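Putative aminomethyltransferase (Leptospirillum rubarum, PDB 3TTG) probably binds a folate cofactor and belongs to the aminomethyltransferase (glycine cleavage T-protein) family, though its own substrate and reaction remain unestablished. Local coordinates at residues 174-182 with 245-253. Sequence-based numbering, arbitrary orientation.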
ATOM      1  N   HIS A 174       2.123  -5.561  -8.310  1.00 27.95           N
ATOM      2  CA  HIS A 174       2.664  -4.284  -7.860  1.00 28.28           C
ATOM      3  C   HIS A 174       4.093  -4.071  -8.363  1.00 31.18           C
ATOM      4  O   HIS A 174       4.862  -5.036  -8.549  1.00 29.88           O
ATOM      5  CB  HIS A 174       2.713  -4.217  -6.312  1.00 29.24           C
ATOM      6  CG  HIS A 174       1.408  -4.213  -5.577  1.00 32.50           C
ATOM      7  ND1 HIS A 174       1.319  -3.726  -4.293  1.00 34.57           N
ATOM      8  CD2 HIS A 174       0.204  -4.729  -5.922  1.00 35.64           C
ATOM      9  CE1 HIS A 174       0.073  -3.965  -3.894  1.00 32.99           C
ATOM     10  NE2 HIS A 174      -0.632  -4.544  -4.846  1.00 33.69           N
ATOM     11  N   PRO A 175       4.550  -2.824  -8.406  1.00 32.69           N
ATOM     12  CA  PRO A 175       6.007  -2.605  -8.564  1.00 33.09           C
ATOM     13  C   PRO A 175       6.737  -3.217  -7.384  1.00 35.26           C
ATOM     14  O   PRO A 175       6.195  -3.254  -6.263  1.00 32.58           O
ATOM     15  CB  PRO A 175       6.157  -1.078  -8.571  1.00 35.36           C
ATOM     16  CG  PRO A 175       4.893  -0.542  -8.160  1.00 38.39           C
ATOM     17  CD  PRO A 175       3.824  -1.561  -8.209  1.00 34.47           C
ATOM     18  N   THR A 176       7.941  -3.746  -7.610  1.00 34.50           N
ATOM     19  CA  THR A 176       8.688  -4.376  -6.507  1.00 36.36           C
ATOM     20  C   THR A 176       9.273  -3.284  -5.570  1.00 40.13           C
ATOM     21  O   THR A 176       9.434  -3.580  -4.406  1.00 39.90           O
ATOM     22  CB  THR A 176       9.725  -5.315  -7.045  1.00 46.18           C
ATOM     23  OG1 THR A 176      10.557  -4.571  -7.943  1.00 38.81           O
ATOM     24  CG2 THR A 176       9.078  -6.518  -7.758  1.00 49.26           C
ATOM     25  N   SER A 177       9.425  -2.013  -6.027  1.00 35.11           N
ATOM     26  CA  SER A 177       9.914  -0.905  -5.189  1.00 36.31           C
ATOM     27  C   SER A 177       8.772  -0.093  -4.646  1.00 37.58           C
ATOM     28  O   SER A 177       7.801   0.203  -5.361  1.00 37.67           O
ATOM     29  CB  SER A 177      10.886   0.002  -5.948  1.00 42.93           C
ATOM     30  OG  SER A 177      12.043  -0.782  -6.162  1.00 59.38           O
ATOM     31  N   PHE A 178       8.852   0.256  -3.356  1.00 31.16           N
ATOM     32  CA  PHE A 178       7.778   1.002  -2.756  1.00 29.33           C
ATOM     33  C   PHE A 178       8.318   2.115  -1.876  1.00 30.80           C
ATOM     34  O   PHE A 178       8.952   3.028  -2.422  1.00 30.38           O
ATOM     35  CB  PHE A 178       6.771   0.026  -2.063  1.00 29.79           C
ATOM     36  CG  PHE A 178       5.386   0.610  -1.929  1.00 30.22           C
ATOM     37  CD1 PHE A 178       4.720   1.145  -3.043  1.00 30.41           C
ATOM     38  CD2 PHE A 178       4.777   0.736  -0.682  1.00 33.10           C
ATOM     39  CE1 PHE A 178       3.435   1.665  -2.931  1.00 27.84           C
ATOM     40  CE2 PHE A 178       3.477   1.280  -0.573  1.00 33.79           C
ATOM     41  CZ  PHE A 178       2.830   1.759  -1.705  1.00 28.79           C
ATOM     42  N   GLN A 179       8.057   2.125  -0.577  1.00 26.01           N
ATOM     43  CA  GLN A 179       8.461   3.252   0.267  1.00 26.80           C
ATOM     44  C   GLN A 179       9.993   3.435   0.225  1.00 31.55           C
ATOM     45  O   GLN A 179      10.764   2.475   0.303  1.00 30.58           O
ATOM     46  CB  GLN A 179       7.927   3.123   1.703  1.00 27.34           C
ATOM     47  CG  GLN A 179       8.673   2.091   2.567  1.00 28.17           C
ATOM     48  CD  GLN A 179       8.457   0.676   2.162  1.00 25.35           C
ATOM     49  OE1 GLN A 179       7.513   0.329   1.446  1.00 27.10           O
ATOM     50  NE2 GLN A 179       9.230  -0.199   2.713  1.00 28.43           N
ATOM     51  N   HIS A 180      10.400   4.677   0.069  1.00 30.98           N
ATOM     52  CA  HIS A 180      11.798   5.129  -0.040  1.00 29.78           C
ATOM     53  C   HIS A 180      12.558   4.363  -1.129  1.00 32.44           C
ATOM     54  O   HIS A 180      13.780   4.245  -1.035  1.00 33.65           O
ATOM     55  CB  HIS A 180      12.546   5.001   1.324  1.00 32.20           C
ATOM     56  CG  HIS A 180      11.934   5.660   2.515  1.00 35.80           C
ATOM     57  ND1 HIS A 180      11.658   7.012   2.546  1.00 37.05           N
ATOM     58  CD2 HIS A 180      11.625   5.124   3.724  1.00 37.34           C
ATOM     59  CE1 HIS A 180      11.166   7.242   3.747  1.00 35.80           C
ATOM     60  NE2 HIS A 180      11.194   6.150   4.507  1.00 36.50           N
ATOM     61  N   ASN A 181      11.853   3.918  -2.200  1.00 30.52           N
ATOM     62  CA  ASN A 181      12.314   3.081  -3.279  1.00 31.21           C
ATOM     63  C   ASN A 181      12.931   1.812  -2.821  1.00 36.38           C
ATOM     64  O   ASN A 181      13.808   1.291  -3.492  1.00 35.27           O
ATOM     65  CB  ASN A 181      13.321   3.806  -4.145  1.00 43.05           C
ATOM     66  CG  ASN A 181      12.715   4.931  -4.862  1.00 67.06           C
ATOM     67  OD1 ASN A 181      12.030   4.711  -5.866  1.00 71.70           O
ATOM     68  ND2 ASN A 181      12.879   6.127  -4.313  1.00 67.77           N
ATOM     69  N   LEU A 182      12.466   1.266  -1.706  1.00 31.09           N
ATOM     70  CA  LEU A 182      13.014   0.001  -1.218  1.00 30.22           C
ATOM     71  C   LEU A 182      12.299  -1.128  -1.906  1.00 33.68           C
ATOM     72  O   LEU A 182      11.081  -1.041  -2.120  1.00 31.35           O
ATOM     73  CB  LEU A 182      12.805  -0.098   0.326  1.00 28.86           C
ATOM     74  CG  LEU A 182      13.570   0.941   1.137  1.00 33.09           C
ATOM     75  CD1 LEU A 182      13.035   1.059   2.566  1.00 32.97           C
ATOM     76  CD2 LEU A 182      15.061   0.600   1.171  1.00 35.77           C
ATOM     77  N   GLU A 245       6.427  12.882   2.786  1.00 32.70           N
ATOM     78  CA  GLU A 245       6.587  12.445   4.184  1.00 33.64           C
ATOM     79  C   GLU A 245       6.463  10.928   4.278  1.00 34.20           C
ATOM     80  O   GLU A 245       7.213  10.284   4.990  1.00 34.24           O
ATOM     81  CB  GLU A 245       5.544  13.090   5.076  1.00 35.48           C
ATOM     82  CG  GLU A 245       5.782  14.563   5.243  1.00 38.28           C
ATOM     83  CD  GLU A 245       4.755  15.195   6.157  1.00 49.44           C
ATOM     84  OE1 GLU A 245       3.561  14.802   6.124  1.00 34.18           O
ATOM     85  OE2 GLU A 245       5.155  16.109   6.906  1.00 44.40           O
ATOM     86  N   ALA A 246       5.499  10.368   3.561  1.00 33.76           N
ATOM     87  CA  ALA A 246       5.270   8.907   3.493  1.00 34.02           C
ATOM     88  C   ALA A 246       6.320   8.095   2.715  1.00 34.92           C
ATOM     89  O   ALA A 246       6.259   6.861   2.750  1.00 33.17           O
ATOM     90  CB  ALA A 246       3.898   8.644   2.917  1.00 33.95           C
ATOM     91  N   GLY A 247       7.329   8.736   2.110  1.00 32.12           N
ATOM     92  CA  GLY A 247       8.335   8.028   1.341  1.00 30.72           C
ATOM     93  C   GLY A 247       7.816   7.466   0.021  1.00 31.34           C
ATOM     94  O   GLY A 247       8.424   6.550  -0.525  1.00 31.39           O
ATOM     95  N   LEU A 248       6.706   7.993  -0.511  1.00 26.03           N
ATOM     96  CA  LEU A 248       6.022   7.435  -1.653  1.00 25.62           C
ATOM     97  C   LEU A 248       5.834   8.416  -2.828  1.00 30.36           C
ATOM     98  O   LEU A 248       5.140   8.088  -3.767  1.00 30.35           O
ATOM     99  CB  LEU A 248       4.681   6.902  -1.197  1.00 24.06           C
ATOM    100  CG  LEU A 248       4.742   5.655  -0.348  1.00 27.70           C
ATOM    101  CD1 LEU A 248       3.339   5.288   0.126  1.00 27.79           C
ATOM    102  CD2 LEU A 248       5.282   4.486  -1.182  1.00 29.60           C
ATOM    103  N   ASP A 249       6.483   9.556  -2.807  1.00 27.90           N
ATOM    104  CA  ASP A 249       6.396  10.458  -3.928  1.00 28.83           C
ATOM    105  C   ASP A 249       7.184   9.904  -5.161  1.00 32.68           C
ATOM    106  O   ASP A 249       6.781  10.203  -6.265  1.00 31.78           O
ATOM    107  CB  ASP A 249       6.848  11.876  -3.582  1.00 29.99           C
ATOM    108  CG  ASP A 249       8.276  12.012  -3.160  1.00 32.73           C
ATOM    109  OD1 ASP A 249       8.721  11.207  -2.303  1.00 33.38           O
ATOM    110  OD2 ASP A 249       8.945  12.967  -3.640  1.00 33.62           O
ATOM    111  N   SER A 250       8.232   9.068  -4.992  1.00 30.94           N
ATOM    112  CA  SER A 250       8.944   8.503  -6.146  1.00 31.16           C
ATOM    113  C   SER A 250       8.033   7.517  -6.925  1.00 33.55           C
ATOM    114  O   SER A 250       8.025   7.538  -8.121  1.00 31.35           O
ATOM    115  CB  SER A 250      10.233   7.804  -5.702  1.00 35.22           C
ATOM    116  OG  SER A 250      10.869   7.199  -6.811  1.00 56.89           O
ATOM    117  N   VAL A 251       7.181   6.759  -6.246  1.00 29.82           N
ATOM    118  CA  VAL A 251       6.281   5.806  -6.937  1.00 30.87           C
ATOM    119  C   VAL A 251       4.829   6.343  -7.224  1.00 30.21           C
ATOM    120  O   VAL A 251       4.169   5.868  -8.176  1.00 28.44           O
ATOM    121  CB  VAL A 251       6.249   4.470  -6.119  1.00 36.03           C
ATOM    122  CG1 VAL A 251       5.618   4.649  -4.756  1.00 34.92           C
ATOM    123  CG2 VAL A 251       5.512   3.378  -6.871  1.00 37.80           C
ATOM    124  N   GLY A 252       4.388   7.348  -6.481  1.00 27.22           N
ATOM    125  CA  GLY A 252       3.018   7.871  -6.556  1.00 27.32           C
ATOM    126  C   GLY A 252       2.808   9.269  -7.123  1.00 30.61           C
ATOM    127  O   GLY A 252       1.666   9.666  -7.292  1.00 28.79           O
ATOM    128  N   VAL A 253       3.879  10.046  -7.371  1.00 28.48           N
ATOM    129  CA  VAL A 253       3.767  11.426  -7.887  1.00 28.13           C
ATOM    130  C   VAL A 253       4.617  11.580  -9.098  1.00 30.69           C
ATOM    131  O   VAL A 253       5.750  11.097  -9.082  1.00 29.65           O
ATOM    132  CB  VAL A 253       4.253  12.424  -6.777  1.00 29.28           C
ATOM    133  CG1 VAL A 253       4.281  13.865  -7.261  1.00 29.55           C
ATOM    134  CG2 VAL A 253       3.425  12.322  -5.522  1.00 28.89           C
TER
HETATM  135  O   HOH W   1       8.467   5.884  -3.525  1.00 41.27           O
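Leu248 presents one methyl, CD2, squarely to the ring of Phe178, a compact instance of an aliphatic branch seated on an aromatic face. CD2 stands 3.5 Å from the centroid of the Phe178 ring and only 5° off the ring normal, a CH-pi contact nearly equidistant from all six carbons. Phe178 sends its ring there with CG anti to the backbone N (chi1 -156°). Val251 CG1 comes obliquely to the same ring, 4.0 Å from Phe178 CD1, while its other methyl, CG2, reaches Pro175. Tyr77, from strand 75-81, meets the Phe178 ring edge-to-face and also touches Leu248 and Val251. Were Phe178 an alanine, Leu248 CD2 would probably lose the aromatic face it rests on, and a gap would be likely to open beside Val251.

The apolar group thus ties the loop between strands 170-173 and 187-193 to the short helix 249-252, within the folate-binding domain of the T-protein family. Leu248 occupies the helix's N-cap position.

The polar contacts are made partly by the backbones and partly by side chains. His180 N donates to Gly247 O over 2.8 Å, nearly straight at 165° and on a carbonyl lone pair; the CA of Gln179 adds a CA-H...O contact to that oxygen. Gly247 has positive phi, which favours glycine, and a CB there would point at the His180 ring and probably clash with CE1. The imidazole is tethered through NE2 to Leu279 O. A water lies 3.1 Å from both Phe178 O and Gly247 O, and accepts a weak bond from Val251 N. Between side chains, Ser250 OG donates to Asn181 OD1 at 2.9 Å, lying in the amide plane on a lone pair.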